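PDB 2OQH: putative isomerase from Streptomyces coelicolor A3, which probably dehydrates D-glucarate to 5-dehydro-4-deoxy-D-glucarate, as a member of the enolase superfamily. Local coordinates for residues T131-A139 with M151-V159. Residues are numbered along the deposited sequence; the frame is centred on the assembly and turned at random.
Sequences TALITRADA and MAEHAVRVV
The selenomethionine Met151 reaches from the helix to the loop after strand 127-134: its chain, bent at chi2 and chi3, lays CE 3.2 Å from Thr135 O, while SE lies 4.1 Å from Ala139 CB. Beside it Ile134 points at the helix, CD1 set between Met151 CE and Ala155 CB (4.4 Å to the latter) and CG2 turned to His154 CD2. With CG anti to the backbone N (chi1 -178°), the His154 imidazole extends toward the turn. Asp138 CB sits over one face in a CH-pi contact, 3.8 Å from the ring centroid; Val158 CG2, from the same helix, lies against the opposite face, both offset toward the rim. Further along, Val158 CG1 meets Ala132 CB at 3.6 Å. In the second shell, Thr135 N donates to Asp138 OD2 from above the carboxylate plane, a fairly straight bond (3.1 Å, 164°) that ties the 3-10 segment 136-138 back to Thr135. An alanine in place of Asp138 could keep the CB contact but would probably leave Thr135 N without this acceptor and the turn less firmly held. Segment 151-159 runs roughly antiparallel to the strand (154°), as part of helix 147-162 in a beta-alpha-beta unit of the TIM-barrel domain. Strand 166-170 pairs in parallel with strand 127-134 and sends Leu169 onto Met151, as helix 175-188 does Ile181; Arg136 turns to salt bridges with Asp174 and Asp178.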
loop_
_atom_site.group_PDB
_atom_site.type_symbol
_atom_site.label_atom_id
_atom_site.label_comp_id
_atom_site.label_asym_id
_atom_site.label_seq_id
_atom_site.Cartn_x
_atom_site.Cartn_y
_atom_site.Cartn_z
ATOM N N THR A 131 -2.777 -10.306 0.886
ATOM C CA THR A 131 -2.863 -10.985 -0.400
ATOM C C THR A 131 -1.542 -11.561 -0.900
ATOM O O THR A 131 -0.474 -10.992 -0.671
ATOM C CB THR A 131 -3.375 -10.004 -1.463
ATOM O OG1 THR A 131 -4.552 -9.353 -0.968
ATOM C CG2 THR A 131 -3.688 -10.726 -2.766
ATOM N N ALA A 132 -1.630 -12.686 -1.603
ATOM C CA ALA A 132 -0.456 -13.338 -2.167
ATOM C C ALA A 132 -0.323 -12.933 -3.631
ATOM O O ALA A 132 -1.262 -13.092 -4.406
ATOM C CB ALA A 132 -0.604 -14.856 -2.062
ATOM N N LEU A 133 0.837 -12.409 -4.010
ATOM C CA LEU A 133 1.053 -12.003 -5.394
ATOM C C LEU A 133 1.773 -13.073 -6.192
ATOM O O LEU A 133 2.795 -13.604 -5.750
ATOM C CB LEU A 133 1.886 -10.718 -5.469
ATOM C CG LEU A 133 2.353 -10.328 -6.887
ATOM C CD1 LEU A 133 1.165 -9.862 -7.733
ATOM C CD2 LEU A 133 3.394 -9.224 -6.803
ATOM N N ILE A 134 1.248 -13.399 -7.367
ATOM C CA ILE A 134 1.920 -14.371 -8.217
ATOM C C ILE A 134 2.232 -13.712 -9.556
ATOM O O ILE A 134 1.392 -13.013 -10.129
ATOM C CB ILE A 134 1.070 -15.641 -8.462
ATOM C CG1 ILE A 134 -0.275 -15.274 -9.082
ATOM C CG2 ILE A 134 0.869 -16.393 -7.162
ATOM C CD1 ILE A 134 -1.099 -16.501 -9.477
ATOM N N THR A 135 3.451 -13.919 -10.042
ATOM C CA THR A 135 3.862 -13.348 -11.320
ATOM C C THR A 135 4.381 -14.486 -12.186
ATOM O O THR A 135 4.662 -15.575 -11.682
ATOM C CB THR A 135 5.002 -12.321 -11.152
ATOM O OG1 THR A 135 6.237 -13.018 -10.953
ATOM C CG2 THR A 135 4.748 -11.422 -9.952
ATOM N N ARG A 136 4.507 -14.239 -13.485
ATOM C CA ARG A 136 5.005 -15.269 -14.387
ATOM C C ARG A 136 6.428 -15.649 -13.993
ATOM O O ARG A 136 6.910 -16.737 -14.328
ATOM C CB ARG A 136 4.978 -14.773 -15.832
ATOM C CG ARG A 136 3.573 -14.510 -16.337
ATOM C CD ARG A 136 3.553 -14.216 -17.823
ATOM N NE ARG A 136 2.182 -14.057 -18.299
ATOM C CZ ARG A 136 1.821 -14.119 -19.574
ATOM N NH1 ARG A 136 2.731 -14.337 -20.514
ATOM N NH2 ARG A 136 0.549 -13.967 -19.910
ATOM N N ALA A 137 7.091 -14.757 -13.268
ATOM C CA ALA A 137 8.455 -15.008 -12.827
ATOM C C ALA A 137 8.506 -16.176 -11.855
ATOM O O ALA A 137 9.592 -16.580 -11.440
ATOM C CB ALA A 137 9.036 -13.764 -12.165
ATOM N N ASP A 138 7.345 -16.712 -11.481
ATOM C CA ASP A 138 7.304 -17.844 -10.554
ATOM C C ASP A 138 7.359 -19.179 -11.289
ATOM O O ASP A 138 7.481 -20.229 -10.667
ATOM C CB ASP A 138 6.040 -17.806 -9.682
ATOM C CG ASP A 138 6.080 -16.704 -8.636
ATOM O OD1 ASP A 138 7.156 -16.495 -8.037
ATOM O OD2 ASP A 138 5.033 -16.061 -8.395
ATOM N N ALA A 139 7.254 -19.136 -12.614
ATOM C CA ALA A 139 7.302 -20.345 -13.429
ATOM C C ALA A 139 8.315 -20.154 -14.552
ATOM O O ALA A 139 7.959 -20.161 -15.727
ATOM C CB ALA A 139 5.928 -20.636 -14.009
HETATM N N MSE A 151 1.415 -22.015 -13.130
HETATM C CA MSE A 151 0.989 -20.950 -12.231
HETATM C C MSE A 151 -0.062 -21.452 -11.247
HETATM O O MSE A 151 -0.018 -21.112 -10.071
HETATM C CB MSE A 151 0.429 -19.772 -13.038
HETATM C CG MSE A 151 1.431 -19.095 -13.971
HETATM SE SE MSE A 151 2.826 -18.107 -13.033
HETATM C CE MSE A 151 1.801 -16.509 -12.615
ATOM N N ALA A 152 -0.999 -22.265 -11.727
ATOM C CA ALA A 152 -2.055 -22.807 -10.877
ATOM C C ALA A 152 -1.459 -23.652 -9.750
ATOM O O ALA A 152 -1.895 -23.568 -8.602
ATOM C CB ALA A 152 -3.015 -23.640 -11.712
ATOM N N GLU A 153 -0.466 -24.474 -10.085
ATOM C CA GLU A 153 0.200 -25.308 -9.087
ATOM C C GLU A 153 0.885 -24.414 -8.060
ATOM O O GLU A 153 0.777 -24.642 -6.858
ATOM C CB GLU A 153 1.242 -26.208 -9.752
ATOM C CG GLU A 153 0.691 -27.527 -10.258
ATOM C CD GLU A 153 1.678 -28.255 -11.146
ATOM O OE1 GLU A 153 2.866 -28.369 -10.764
ATOM O OE2 GLU A 153 1.262 -28.715 -12.229
ATOM N N HIS A 154 1.591 -23.396 -8.542
ATOM C CA HIS A 154 2.279 -22.474 -7.649
ATOM C C HIS A 154 1.278 -21.747 -6.763
ATOM O O HIS A 154 1.518 -21.550 -5.576
ATOM C CB HIS A 154 3.074 -21.440 -8.443
ATOM C CG HIS A 154 3.837 -20.488 -7.579
ATOM N ND1 HIS A 154 4.881 -20.890 -6.774
ATOM C CD2 HIS A 154 3.692 -19.158 -7.371
ATOM C CE1 HIS A 154 5.348 -19.848 -6.108
ATOM N NE2 HIS A 154 4.643 -18.785 -6.454
ATOM N N ALA A 155 0.154 -21.350 -7.353
ATOM C CA ALA A 155 -0.890 -20.649 -6.626
ATOM C C ALA A 155 -1.383 -21.524 -5.480
ATOM O O ALA A 155 -1.469 -21.077 -4.334
ATOM C CB ALA A 155 -2.047 -20.303 -7.571
ATOM N N VAL A 156 -1.700 -22.776 -5.789
ATOM C CA VAL A 156 -2.178 -23.695 -4.769
ATOM C C VAL A 156 -1.166 -23.858 -3.631
ATOM O O VAL A 156 -1.553 -23.935 -2.466
ATOM C CB VAL A 156 -2.495 -25.078 -5.372
ATOM C CG1 VAL A 156 -2.862 -26.060 -4.273
ATOM C CG2 VAL A 156 -3.646 -24.947 -6.366
ATOM N N ARG A 157 0.120 -23.896 -3.975
ATOM C CA ARG A 157 1.198 -24.046 -2.992
ATOM C C ARG A 157 1.245 -22.851 -2.050
ATOM O O ARG A 157 1.292 -23.010 -0.826
ATOM C CB ARG A 157 2.562 -24.169 -3.691
ATOM C CG ARG A 157 2.776 -25.448 -4.485
ATOM C CD ARG A 157 2.850 -26.687 -3.583
ATOM N NE ARG A 157 1.849 -27.688 -3.967
ATOM C CZ ARG A 157 1.635 -28.832 -3.316
ATOM N NH1 ARG A 157 2.355 -29.135 -2.235
ATOM N NH2 ARG A 157 0.688 -29.671 -3.737
ATOM N N VAL A 158 1.241 -21.656 -2.635
ATOM C CA VAL A 158 1.293 -20.418 -1.865
ATOM C C VAL A 158 0.113 -20.280 -0.921
ATOM O O VAL A 158 0.276 -19.887 0.235
ATOM C CB VAL A 158 1.313 -19.188 -2.793
ATOM C CG1 VAL A 158 1.287 -17.908 -1.966
ATOM C CG2 VAL A 158 2.550 -19.225 -3.665
ATOM N N VAL A 159 -1.074 -20.606 -1.414
ATOM C CA VAL A 159 -2.277 -20.500 -0.605
ATOM C C VAL A 159 -2.244 -21.451 0.588
ATOM O O VAL A 159 -2.615 -21.067 1.703
ATOM C CB VAL A 159 -3.549 -20.778 -1.458
ATOM C CG1 VAL A 159 -4.790 -20.777 -0.580
ATOM C CG2 VAL A 159 -3.683 -19.721 -2.540
#